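Local coordinates for pvivax hypothetical protein (Plasmodium vivax, PDB 2B30) that is of unknown function but is a Cof-like HAD-superfamily hydrolase, probably a metal-dependent phosphatase, at residues Gly69-Gly74 and Arg140-Tyr145; Leu110-Ile115 and Thr178-Met183; Met183-Pro188 and Asn213-Val218; Lys260-Val265 and Ser274-Val279. All coordinates share one frame; numbering follows the deposited sequence.

Contact 1 of 4, residues Gly69-Gly74 and Arg140-Tyr145; sequences GRSKVG and RGESNY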
loop_
_atom_site.group_PDB
_atom_site.type_symbol
_atom_site.label_atom_id
_atom_site.label_comp_id
_atom_site.label_asym_id
_atom_site.label_seq_id
_atom_site.Cartn_x
_atom_site.Cartn_y
_atom_site.Cartn_z
ATOM N N GLY A 69 -4.269 -10.220 11.716
ATOM C CA GLY A 69 -5.571 -10.562 11.158
ATOM C C GLY A 69 -6.625 -10.840 12.216
ATOM O O GLY A 69 -7.808 -10.832 11.921
ATOM N N ARG A 70 -6.203 -11.092 13.448
ATOM C CA ARG A 70 -7.134 -11.375 14.527
ATOM C C ARG A 70 -7.785 -10.112 15.063
ATOM O O ARG A 70 -7.389 -8.997 14.725
ATOM C CB ARG A 70 -6.423 -12.136 15.647
ATOM C CG ARG A 70 -6.120 -13.563 15.247
ATOM C CD ARG A 70 -4.985 -14.202 16.023
ATOM N NE ARG A 70 -5.456 -14.761 17.285
ATOM C CZ ARG A 70 -4.963 -15.847 17.886
ATOM N NH1 ARG A 70 -3.960 -16.543 17.378
ATOM N NH2 ARG A 70 -5.495 -16.239 19.028
ATOM N N SER A 71 -8.808 -10.302 15.888
ATOM C CA SER A 71 -9.486 -9.208 16.560
ATOM C C SER A 71 -8.714 -8.910 17.831
ATOM O O SER A 71 -7.848 -9.699 18.207
ATOM C CB SER A 71 -10.914 -9.622 16.900
ATOM O OG SER A 71 -10.920 -10.662 17.871
ATOM N N LYS A 72 -9.024 -7.791 18.494
ATOM C CA LYS A 72 -8.354 -7.431 19.764
ATOM C C LYS A 72 -8.601 -8.500 20.817
ATOM O O LYS A 72 -7.655 -9.063 21.356
ATOM C CB LYS A 72 -8.805 -6.060 20.302
ATOM C CG LYS A 72 -8.133 -5.657 21.631
ATOM C CD LYS A 72 -8.304 -4.151 21.969
ATOM C CE LYS A 72 -9.713 -3.800 22.430
ATOM N NZ LYS A 72 -10.186 -4.671 23.549
ATOM N N VAL A 73 -9.877 -8.781 21.079
ATOM C CA VAL A 73 -10.269 -9.772 22.085
ATOM C C VAL A 73 -9.704 -11.154 21.753
ATOM O O VAL A 73 -9.419 -11.939 22.645
ATOM C CB VAL A 73 -11.820 -9.880 22.260
ATOM C CG1 VAL A 73 -12.402 -8.573 22.757
ATOM C CG2 VAL A 73 -12.502 -10.301 20.965
ATOM N N GLY A 74 -9.550 -11.448 20.467
ATOM C CA GLY A 74 -8.927 -12.693 20.046
ATOM C C GLY A 74 -7.501 -12.762 20.556
ATOM O O GLY A 74 -7.054 -13.803 21.041
ATOM N N ARG A 140 -17.394 -9.468 13.114
ATOM C CA ARG A 140 -17.797 -8.055 13.212
ATOM C C ARG A 140 -17.320 -7.492 14.539
ATOM O O ARG A 140 -17.745 -7.953 15.601
ATOM C CB ARG A 140 -19.312 -7.885 13.098
ATOM C CG ARG A 140 -19.787 -6.433 13.104
ATOM C CD ARG A 140 -19.516 -5.713 11.772
ATOM N NE ARG A 140 -19.926 -4.305 11.812
ATOM C CZ ARG A 140 -19.250 -3.339 12.437
ATOM N NH1 ARG A 140 -18.110 -3.595 13.057
ATOM N NH2 ARG A 140 -19.715 -2.100 12.434
ATOM N N GLY A 141 -16.432 -6.502 14.468
ATOM C CA GLY A 141 -15.864 -5.874 15.650
ATOM C C GLY A 141 -15.045 -6.842 16.482
ATOM O O GLY A 141 -14.058 -7.419 15.998
ATOM N N GLU A 142 -15.465 -7.026 17.733
ATOM C CA GLU A 142 -14.807 -7.953 18.658
ATOM C C GLU A 142 -15.553 -9.288 18.776
ATOM O O GLU A 142 -15.265 -10.082 19.667
ATOM C CB GLU A 142 -14.690 -7.307 20.046
ATOM C CG GLU A 142 -13.934 -5.987 20.064
ATOM C CD GLU A 142 -12.480 -6.103 19.583
ATOM O OE1 GLU A 142 -11.940 -7.233 19.493
ATOM O OE2 GLU A 142 -11.871 -5.047 19.299
ATOM N N SER A 143 -16.523 -9.521 17.893
ATOM C CA SER A 143 -17.294 -10.765 17.885
ATOM C C SER A 143 -17.066 -11.542 16.598
ATOM O O SER A 143 -16.764 -10.957 15.547
ATOM C CB SER A 143 -18.790 -10.471 17.991
ATOM O OG SER A 143 -19.087 -9.708 19.134
ATOM N N ASN A 144 -17.229 -12.860 16.692
ATOM C CA ASN A 144 -17.269 -13.711 15.514
ATOM C C ASN A 144 -18.342 -14.796 15.637
ATOM O O ASN A 144 -18.713 -15.200 16.739
ATOM C CB ASN A 144 -15.881 -14.287 15.208
ATOM C CG ASN A 144 -15.396 -15.266 16.255
ATOM O OD1 ASN A 144 -15.921 -16.367 16.373
ATOM N ND2 ASN A 144 -14.365 -14.883 16.995
ATOM N N TYR A 145 -18.856 -15.239 14.498
ATOM C CA TYR A 145 -20.031 -16.095 14.483
ATOM C C TYR A 145 -19.870 -17.228 13.490
ATOM O O TYR A 145 -19.247 -17.060 12.455
ATOM C CB TYR A 145 -21.271 -15.276 14.114
ATOM C CG TYR A 145 -21.340 -13.927 14.799
ATOM C CD1 TYR A 145 -22.004 -13.775 16.011
ATOM C CD2 TYR A 145 -20.735 -12.806 14.238
ATOM C CE1 TYR A 145 -22.066 -12.552 16.638
ATOM C CE2 TYR A 145 -20.789 -11.578 14.867
ATOM C CZ TYR A 145 -21.462 -11.463 16.070
ATOM O OH TYR A 145 -21.540 -10.257 16.721
#
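Val73 N donates to Glu142 OE1 over 3.0 Å in a nearly straight bond (176°), reaching the oxygen from above the carboxylate plane, 42° out of it. Lys72 N stands 3.1 Å from Glu142 OE1 as well, so this oxygen lies in front of the first amides of helix 72-79, where the helix end would probably favour the charged carboxylate. Ser71 is the N-cap residue of the same helix. Its OG, held in the crowded position between backbone N and carbonyl carbon (chi1 66°), accepts from Gly74 N at 3.0 Å, so Ser71 and Glu142 serve different amides of the first turn. The other carboxylate oxygen, Glu142 OE2, is hydrogen-bonded to Tyr103 OH; Lys72 NZ, at the end of a chain bent at chi3 and chi4, stays 4.6 Å from Glu142 OE2, beyond a salt bridge. Glu142 comes from a type II' turn, Arg140 to Ser143, that closes the hairpin of strands 136-140 and 143-147, with Gly141 in the positive-phi corner. The hairpin belongs to the cap sheet and the helix to the Rossmann-like core of this HAD fold, so the turn meets the core across the boundary between the two domains. Beside it, Arg70 forms salt bridges with the calcium ligand Asp35 and with Glu162. Packing completes the contact. Val73 spreads both methyls against Glu142, its CG1 3.8 Å from Glu142 CB, while Lys72 CB rests 3.4 Å from Glu142 OE2. Ser71 CB turns toward the hairpin and meets Gly141 O at 3.9 Å.

Contact 2 of 4, residues Leu110-Ile115 and Thr178-Met183; sequences LLDETI and TMNKLM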
loop_
_atom_site.group_PDB
_atom_site.type_symbol
_atom_site.label_atom_id
_atom_site.label_comp_id
_atom_site.label_asym_id
_atom_site.label_seq_id
_atom_site.Cartn_x
_atom_site.Cartn_y
_atom_site.Cartn_z
ATOM N N LEU A 110 -10.039 4.411 15.728
ATOM C CA LEU A 110 -9.517 5.206 14.629
ATOM C C LEU A 110 -10.103 4.719 13.311
ATOM O O LEU A 110 -10.220 5.476 12.365
ATOM C CB LEU A 110 -7.981 5.152 14.602
ATOM C CG LEU A 110 -7.238 5.882 15.731
ATOM C CD1 LEU A 110 -5.716 5.654 15.676
ATOM C CD2 LEU A 110 -7.534 7.346 15.651
ATOM N N LEU A 111 -10.497 3.459 13.259
ATOM C CA LEU A 111 -10.953 2.870 12.015
ATOM C C LEU A 111 -11.684 1.579 12.291
ATOM O O LEU A 111 -11.174 0.707 13.003
ATOM C CB LEU A 111 -9.753 2.577 11.112
ATOM C CG LEU A 111 -10.094 2.286 9.650
ATOM C CD1 LEU A 111 -10.602 3.535 8.914
ATOM C CD2 LEU A 111 -8.859 1.716 8.955
ATOM N N ASP A 112 -12.886 1.490 11.736
ATOM C CA ASP A 112 -13.681 0.272 11.721
ATOM C C ASP A 112 -14.254 0.139 10.317
ATOM O O ASP A 112 -15.359 0.604 10.053
ATOM C CB ASP A 112 -14.807 0.349 12.761
ATOM C CG ASP A 112 -15.605 -0.966 12.891
ATOM O OD1 ASP A 112 -15.549 -1.828 11.980
ATOM O OD2 ASP A 112 -16.295 -1.134 13.921
ATOM N N GLU A 113 -13.502 -0.469 9.404
ATOM C CA GLU A 113 -13.988 -0.621 8.030
ATOM C C GLU A 113 -14.665 -1.967 7.795
ATOM O O GLU A 113 -14.076 -3.013 8.042
ATOM C CB GLU A 113 -12.858 -0.413 7.021
ATOM C CG GLU A 113 -12.388 1.042 6.937
ATOM C CD GLU A 113 -13.496 2.006 6.552
ATOM O OE1 GLU A 113 -13.913 1.990 5.376
ATOM O OE2 GLU A 113 -13.949 2.774 7.429
ATOM N N THR A 114 -15.905 -1.926 7.313
ATOM C CA THR A 114 -16.638 -3.137 6.952
ATOM C C THR A 114 -16.801 -3.253 5.445
ATOM O O THR A 114 -16.827 -2.245 4.730
ATOM C CB THR A 114 -18.034 -3.149 7.558
ATOM O OG1 THR A 114 -18.747 -1.991 7.107
ATOM C CG2 THR A 114 -17.954 -3.168 9.075
ATOM N N ILE A 115 -16.949 -4.488 4.978
ATOM C CA ILE A 115 -17.120 -4.747 3.564
ATOM C C ILE A 115 -18.326 -3.964 3.061
ATOM O O ILE A 115 -19.297 -3.793 3.776
ATOM C CB ILE A 115 -17.288 -6.255 3.280
ATOM C CG1 ILE A 115 -16.012 -7.016 3.666
ATOM C CG2 ILE A 115 -17.591 -6.494 1.811
ATOM C CD1 ILE A 115 -16.240 -8.458 4.012
ATOM N N THR A 178 -23.392 -6.848 6.673
ATOM C CA THR A 178 -21.928 -6.716 6.478
ATOM C C THR A 178 -21.058 -7.358 7.591
ATOM O O THR A 178 -21.559 -7.713 8.651
ATOM C CB THR A 178 -21.505 -5.222 6.282
ATOM O OG1 THR A 178 -20.185 -5.162 5.739
ATOM C CG2 THR A 178 -21.543 -4.464 7.585
ATOM N N MET A 179 -19.758 -7.510 7.318
ATOM C CA MET A 179 -18.768 -7.998 8.293
ATOM C C MET A 179 -17.449 -7.286 8.058
ATOM O O MET A 179 -17.204 -6.787 6.960
ATOM C CB MET A 179 -18.515 -9.501 8.112
ATOM C CG MET A 179 -19.668 -10.392 8.487
ATOM S SD MET A 179 -19.956 -10.465 10.250
ATOM C CE MET A 179 -21.637 -11.069 10.242
ATOM N N ASN A 180 -16.591 -7.261 9.076
ATOM C CA ASN A 180 -15.217 -6.781 8.906
ATOM C C ASN A 180 -14.358 -7.830 8.204
ATOM O O ASN A 180 -13.451 -7.490 7.434
ATOM C CB ASN A 180 -14.579 -6.447 10.250
ATOM C CG ASN A 180 -15.253 -5.285 10.948
ATOM O OD1 ASN A 180 -16.101 -5.483 11.813
ATOM N ND2 ASN A 180 -14.863 -4.065 10.592
ATOM N N LYS A 181 -14.638 -9.099 8.489
ATOM C CA LYS A 181 -13.859 -10.191 7.926
ATOM C C LYS A 181 -14.610 -11.518 7.880
ATOM O O LYS A 181 -15.328 -11.862 8.817
ATOM C CB LYS A 181 -12.573 -10.378 8.736
ATOM C CG LYS A 181 -11.700 -11.547 8.288
ATOM C CD LYS A 181 -10.356 -11.505 8.978
ATOM C CE LYS A 181 -10.418 -12.055 10.394
ATOM N NZ LYS A 181 -9.789 -13.381 10.466
ATOM N N LEU A 182 -14.426 -12.253 6.786
ATOM C CA LEU A 182 -14.815 -13.663 6.726
ATOM C C LEU A 182 -13.539 -14.496 6.621
ATOM O O LEU A 182 -12.759 -14.323 5.675
ATOM C CB LEU A 182 -15.720 -13.962 5.524
ATOM C CG LEU A 182 -16.964 -13.113 5.274
ATOM C CD1 LEU A 182 -17.832 -13.788 4.237
ATOM C CD2 LEU A 182 -17.767 -12.903 6.531
ATOM N N MET A 183 -13.311 -15.373 7.596
ATOM C CA MET A 183 -12.216 -16.333 7.514
ATOM C C MET A 183 -12.778 -17.673 7.099
ATOM O O MET A 183 -13.366 -18.382 7.914
ATOM C CB MET A 183 -11.492 -16.484 8.845
ATOM C CG MET A 183 -10.216 -17.302 8.732
ATOM S SD MET A 183 -9.920 -18.271 10.207
ATOM C CE MET A 183 -8.383 -19.091 9.762
HETATM O O HOH W 1 -13.571 -5.083 6.247
#
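Ile115 and Asn180 bury the most surface here, followed by Thr114 and Thr178. The Asn180 side chain sets out away from 110-115, then swings its amide back so that ND2 spans two acceptors: Asp112 OD1 at 2.7 Å, met nearly along its C-O axis and close to the amide plane, and Glu113 O at 2.9 Å, approached from above the carbonyl plane. Carboxylate and amide planes lie 28° apart, and with both ND2 bonds made the amide's rotation is well fixed. Its OD1 turns to Gly141 N, while Asp112 OD2 pairs with Arg140. A water donates to both Glu113 O and Asn180 O, closing a second link beside the first. Here the chain leaves strand 109-112, an edge of the core sheet, and runs toward helix 117-129 of the cap; it passes the loop entering cap strand 181-184, where Asn180 and Lys181 form a classic bulge opposite His139. Further along, Ile115 is gripped at both ends of its backbone: its N donates to Met179 O at 3.0 Å and 172°, and its O accepts from Thr178 OG1 at 2.6 Å, in the carbonyl plane and on a lone pair. Thr178 OG1 gets there by standing anti to its own backbone N (chi1 -164°). Ile115 CD1 folds over Met179 O at 3.5 Å, and the Thr114 and Thr178 side chains cross at about a right angle, Thr114 CB 3.7 Å from Thr178 CG2.

Contact 3 of 4, residues Met183-Pro188 and Asn213-Val218; sequences MIVLDP and NGHAEV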
loop_
_atom_site.group_PDB
_atom_site.type_symbol
_atom_site.label_atom_id
_atom_site.label_comp_id
_atom_site.label_asym_id
_atom_site.label_seq_id
_atom_site.Cartn_x
_atom_site.Cartn_y
_atom_site.Cartn_z
ATOM N N MET A 183 -13.311 -15.373 7.596
ATOM C CA MET A 183 -12.216 -16.333 7.514
ATOM C C MET A 183 -12.778 -17.673 7.099
ATOM O O MET A 183 -13.366 -18.382 7.914
ATOM C CB MET A 183 -11.492 -16.484 8.845
ATOM C CG MET A 183 -10.216 -17.302 8.732
ATOM S SD MET A 183 -9.920 -18.271 10.207
ATOM C CE MET A 183 -8.383 -19.091 9.762
ATOM N N ILE A 184 -12.602 -18.019 5.828
ATOM C CA ILE A 184 -13.088 -19.296 5.311
ATOM C C ILE A 184 -12.071 -20.385 5.675
ATOM O O ILE A 184 -10.951 -20.400 5.160
ATOM C CB ILE A 184 -13.320 -19.247 3.783
ATOM C CG1 ILE A 184 -14.232 -18.068 3.412
ATOM C CG2 ILE A 184 -13.948 -20.544 3.289
ATOM C CD1 ILE A 184 -14.497 -17.943 1.917
ATOM N N VAL A 185 -12.468 -21.275 6.582
ATOM C CA VAL A 185 -11.629 -22.401 6.970
ATOM C C VAL A 185 -11.662 -23.440 5.854
ATOM O O VAL A 185 -12.727 -23.878 5.428
ATOM C CB VAL A 185 -12.084 -23.010 8.310
ATOM C CG1 VAL A 185 -11.337 -24.294 8.598
ATOM C CG2 VAL A 185 -11.870 -22.011 9.442
ATOM N N LEU A 186 -10.481 -23.811 5.378
ATOM C CA LEU A 186 -10.352 -24.618 4.175
ATOM C C LEU A 186 -9.594 -25.914 4.428
ATOM O O LEU A 186 -8.680 -25.982 5.257
ATOM C CB LEU A 186 -9.683 -23.804 3.056
ATOM C CG LEU A 186 -10.554 -23.328 1.878
ATOM C CD1 LEU A 186 -11.997 -23.047 2.248
ATOM C CD2 LEU A 186 -9.934 -22.098 1.205
ATOM N N ASP A 187 -10.013 -26.942 3.700
ATOM C CA ASP A 187 -9.417 -28.260 3.758
ATOM C C ASP A 187 -8.158 -28.204 2.898
ATOM O O ASP A 187 -8.247 -27.867 1.712
ATOM C CB ASP A 187 -10.423 -29.268 3.194
ATOM C CG ASP A 187 -10.061 -30.703 3.493
ATOM O OD1 ASP A 187 -8.855 -31.023 3.536
ATOM O OD2 ASP A 187 -10.998 -31.513 3.663
ATOM N N PRO A 188 -6.981 -28.528 3.475
ATOM C CA PRO A 188 -5.722 -28.356 2.737
ATOM C C PRO A 188 -5.709 -28.972 1.328
ATOM O O PRO A 188 -4.811 -28.680 0.547
ATOM C CB PRO A 188 -4.682 -29.027 3.643
ATOM C CG PRO A 188 -5.465 -29.808 4.649
ATOM C CD PRO A 188 -6.741 -29.073 4.822
ATOM N N ASN A 213 -1.938 -21.822 6.949
ATOM C CA ASN A 213 -2.573 -23.135 6.790
ATOM C C ASN A 213 -3.539 -23.221 5.595
ATOM O O ASN A 213 -4.387 -24.123 5.533
ATOM C CB ASN A 213 -3.322 -23.503 8.080
ATOM C CG ASN A 213 -2.394 -23.931 9.201
ATOM O OD1 ASN A 213 -1.176 -23.765 9.118
ATOM N ND2 ASN A 213 -2.971 -24.492 10.260
ATOM N N GLY A 214 -3.421 -22.283 4.656
ATOM C CA GLY A 214 -4.213 -22.306 3.419
ATOM C C GLY A 214 -5.671 -21.907 3.568
ATOM O O GLY A 214 -6.496 -22.246 2.717
ATOM N N HIS A 215 -5.992 -21.190 4.647
ATOM C CA HIS A 215 -7.342 -20.653 4.861
ATOM C C HIS A 215 -7.442 -19.269 4.208
ATOM O O HIS A 215 -6.424 -18.608 3.989
ATOM C CB HIS A 215 -7.664 -20.562 6.360
ATOM C CG HIS A 215 -7.382 -21.823 7.127
ATOM N ND1 HIS A 215 -8.065 -23.001 6.907
ATOM C CD2 HIS A 215 -6.499 -22.081 8.124
ATOM C CE1 HIS A 215 -7.608 -23.933 7.726
ATOM N NE2 HIS A 215 -6.660 -23.400 8.477
ATOM N N ALA A 216 -8.661 -18.840 3.886
ATOM C CA ALA A 216 -8.876 -17.523 3.256
ATOM C C ALA A 216 -9.365 -16.493 4.270
ATOM O O ALA A 216 -10.385 -16.696 4.899
ATOM C CB ALA A 216 -9.867 -17.627 2.100
ATOM N N GLU A 217 -8.620 -15.401 4.428
ATOM C CA GLU A 217 -9.066 -14.256 5.214
ATOM C C GLU A 217 -9.556 -13.188 4.248
ATOM O O GLU A 217 -8.776 -12.673 3.449
ATOM C CB GLU A 217 -7.925 -13.704 6.070
ATOM C CG GLU A 217 -7.715 -14.449 7.378
ATOM C CD GLU A 217 -6.670 -13.786 8.282
ATOM O OE1 GLU A 217 -5.635 -13.269 7.774
ATOM O OE2 GLU A 217 -6.885 -13.787 9.518
ATOM N N VAL A 218 -10.845 -12.868 4.323
ATOM C CA VAL A 218 -11.497 -11.921 3.403
ATOM C C VAL A 218 -11.819 -10.598 4.098
ATOM O O VAL A 218 -12.612 -10.572 5.022
ATOM C CB VAL A 218 -12.805 -12.513 2.873
ATOM C CG1 VAL A 218 -13.484 -11.564 1.905
ATOM C CG2 VAL A 218 -12.528 -13.841 2.208
#
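His215 leaves the backbone with CG anti to its carbonyl carbon, and its CB settles 3.5 Å from Ile184 O, with Met183 CE 3.8 Å from the same CB. That methyl, at the tip of a Met183 chain bent at chi2, also lies obliquely by the ring, 3.9 Å from His215 CD2. On the other side of CG, His215 ND1 accepts from Leu186 N at 3.0 Å and 177°, the donor only 8° out of the ring plane; a neutral ring would then carry its proton on NE2. His215 CE1 lies 3.8 Å from Val185 CG1, and Asn213 O sits over one face of the ring. The imidazole thereby takes up a backbone amide just where the antiparallel pairing of strands 181-184 and 216-220 ends. These are neighbours in the cap sheet, and 216-220 lies between 181-184 and 206-210, the two strands that helix 191-201 connects. In the hydrogen-bonded pair Ile184-Ala216, Ile184 N reaches Ala216 O at 2.7 Å and Ala216 N reaches Ile184 O at 3.0 Å; their side chains share the face covered by helix 191-201. On the other face Met183 CG touches Glu217 CG at 4.0 Å, while the Glu217 carboxylate pairs with Lys181.

Contact 4 of 4, residues Lys260-Val265 and Ser274-Val279; sequences KYSFAV and SHAKCV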
loop_
_atom_site.group_PDB
_atom_site.type_symbol
_atom_site.label_atom_id
_atom_site.label_comp_id
_atom_site.label_asym_id
_atom_site.label_seq_id
_atom_site.Cartn_x
_atom_site.Cartn_y
_atom_site.Cartn_z
ATOM N N LYS A 260 11.720 0.374 7.047
ATOM C CA LYS A 260 13.171 0.241 6.929
ATOM C C LYS A 260 13.693 -0.818 7.866
ATOM O O LYS A 260 14.496 -1.650 7.467
ATOM C CB LYS A 260 13.885 1.569 7.233
ATOM C CG LYS A 260 15.411 1.524 7.004
ATOM C CD LYS A 260 16.113 2.742 7.576
ATOM C CE LYS A 260 15.951 3.944 6.702
ATOM N NZ LYS A 260 16.295 5.215 7.393
ATOM N N TYR A 261 13.264 -0.770 9.119
ATOM C CA TYR A 261 13.712 -1.747 10.100
ATOM C C TYR A 261 12.693 -2.870 10.178
ATOM O O TYR A 261 12.021 -3.043 11.198
ATOM C CB TYR A 261 13.969 -1.077 11.455
ATOM C CG TYR A 261 14.950 0.050 11.295
ATOM C CD1 TYR A 261 16.275 -0.202 10.969
ATOM C CD2 TYR A 261 14.547 1.369 11.400
ATOM C CE1 TYR A 261 17.176 0.834 10.776
ATOM C CE2 TYR A 261 15.439 2.406 11.218
ATOM C CZ TYR A 261 16.743 2.140 10.903
ATOM O OH TYR A 261 17.609 3.198 10.717
ATOM N N SER A 262 12.601 -3.620 9.076
ATOM C CA SER A 262 11.627 -4.693 8.935
ATOM C C SER A 262 12.327 -6.030 8.980
ATOM O O SER A 262 13.355 -6.248 8.317
ATOM C CB SER A 262 10.819 -4.556 7.637
ATOM O OG SER A 262 11.618 -4.755 6.482
ATOM N N PHE A 263 11.762 -6.932 9.767
ATOM C CA PHE A 263 12.404 -8.200 10.042
ATOM C C PHE A 263 11.446 -9.355 9.842
ATOM O O PHE A 263 10.315 -9.313 10.325
ATOM C CB PHE A 263 12.943 -8.183 11.469
ATOM C CG PHE A 263 14.073 -7.219 11.660
ATOM C CD1 PHE A 263 15.383 -7.613 11.436
ATOM C CD2 PHE A 263 13.830 -5.910 12.031
ATOM C CE1 PHE A 263 16.432 -6.714 11.595
ATOM C CE2 PHE A 263 14.870 -5.013 12.190
ATOM C CZ PHE A 263 16.174 -5.418 11.967
ATOM N N ALA A 264 11.898 -10.379 9.119
ATOM C CA ALA A 264 11.118 -11.611 8.961
ATOM C C ALA A 264 11.702 -12.716 9.826
ATOM O O ALA A 264 12.905 -12.936 9.833
ATOM C CB ALA A 264 11.078 -12.040 7.520
ATOM N N VAL A 265 10.843 -13.403 10.570
ATOM C CA VAL A 265 11.287 -14.535 11.385
ATOM C C VAL A 265 11.874 -15.637 10.504
ATOM O O VAL A 265 11.545 -15.744 9.321
ATOM C CB VAL A 265 10.140 -15.130 12.250
ATOM C CG1 VAL A 265 9.926 -14.316 13.508
ATOM C CG2 VAL A 265 8.837 -15.241 11.454
ATOM N N SER A 274 11.969 -12.126 1.702
ATOM C CA SER A 274 12.593 -11.269 0.696
ATOM C C SER A 274 12.125 -9.820 0.786
ATOM O O SER A 274 12.907 -8.908 0.521
ATOM C CB SER A 274 12.364 -11.804 -0.720
ATOM O OG SER A 274 10.999 -12.071 -0.944
ATOM N N HIS A 275 10.863 -9.604 1.151
ATOM C CA HIS A 275 10.312 -8.248 1.201
ATOM C C HIS A 275 10.813 -7.477 2.423
ATOM O O HIS A 275 10.894 -6.240 2.408
ATOM C CB HIS A 275 8.783 -8.281 1.126
ATOM C CG HIS A 275 8.262 -8.434 -0.268
ATOM N ND1 HIS A 275 8.099 -7.363 -1.117
ATOM C CD2 HIS A 275 7.896 -9.531 -0.972
ATOM C CE1 HIS A 275 7.659 -7.794 -2.287
ATOM N NE2 HIS A 275 7.525 -9.105 -2.223
ATOM N N ALA A 276 11.171 -8.220 3.467
ATOM C CA ALA A 276 11.779 -7.653 4.663
ATOM C C ALA A 276 13.222 -7.259 4.392
ATOM O O ALA A 276 13.798 -7.677 3.402
ATOM C CB ALA A 276 11.714 -8.656 5.809
ATOM N N LYS A 277 13.798 -6.454 5.275
ATOM C CA LYS A 277 15.192 -6.021 5.132
ATOM C C LYS A 277 16.113 -7.160 5.517
ATOM O O LYS A 277 17.165 -7.376 4.904
ATOM C CB LYS A 277 15.491 -4.831 6.045
ATOM C CG LYS A 277 16.778 -4.072 5.714
ATOM C CD LYS A 277 17.265 -3.268 6.924
ATOM C CE LYS A 277 17.774 -1.872 6.556
ATOM N NZ LYS A 277 18.195 -1.092 7.778
ATOM N N CYS A 278 15.692 -7.894 6.541
ATOM C CA CYS A 278 16.569 -8.810 7.209
ATOM C C CYS A 278 15.795 -9.987 7.786
ATOM O O CYS A 278 14.774 -9.806 8.451
ATOM C CB CYS A 278 17.274 -8.038 8.309
ATOM S SG CYS A 278 18.525 -8.944 9.157
ATOM N N VAL A 279 16.283 -11.194 7.509
ATOM C CA VAL A 279 15.701 -12.416 8.037
ATOM C C VAL A 279 16.377 -12.714 9.367
ATOM O O VAL A 279 17.610 -12.722 9.452
ATOM C CB VAL A 279 15.934 -13.616 7.090
ATOM C CG1 VAL A 279 15.262 -14.891 7.655
ATOM C CG2 VAL A 279 15.430 -13.309 5.690
#
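Ser262 offers two acceptors to a single amide: Lys277 N splits its hydrogen between Ser262 O at 3.1 Å and Ser262 OG at 3.0 Å, both bonds bent to about 138°. Ser262 O also takes a weak bond from Cys278 N at 3.4 Å, and Ser262 OG has a further hydrogen bond with Leu256 O. Two residues on, Ala264 N donates to Cys278 O at 3.0 Å, with the donor in the carbonyl plane. This is the parallel ladder of a beta-alpha-beta unit, in which strand 261-264 passes through helix 270-275 to strand 278-279 at the edge of the Rossmann-like core sheet. Carbonyls at the helix end find partners in the second subunit: Ala276 O receives Lys203 NZ and His275 O receives Asn204 ND2, both of that other chain. The long Lys277 chain runs alongside Lys260, passing Lys260 O with its CD at 3.3 Å, and carries its ammonium to Ala21 O, while Lys260 NZ pairs with Asp241. On one face Cys278 CB meets Phe263 CE1 at 3.6 Å, and the Cys278 sulfur lies obliquely 5.0 Å from the centroid of the Phe263 ring. On the other, Ala264 CB packs on Ala276 CB at 3.8 Å.

Contacts 3 and 4 are buried and rest on strand pairing, antiparallel in the cap sheet for contact 3 and parallel at the edge of the core sheet for contact 4. Contact 1 lies at the surface and contact 2 is partly buried; both join core to cap. In contact 1 a glutamate carboxylate meets a helix N-terminus, whereas in contact 2 an asparagine amide and a threonine hydroxyl do much of the bonding. These two touch directly through Asn180 and the turn of contact 1. Contacts 2 and 3 share Met183 and are tied further by Lys181 and Glu217. Contact 4 stands apart, across the chain's centre from contacts 1 and 2, and alone among the four reaches the second subunit.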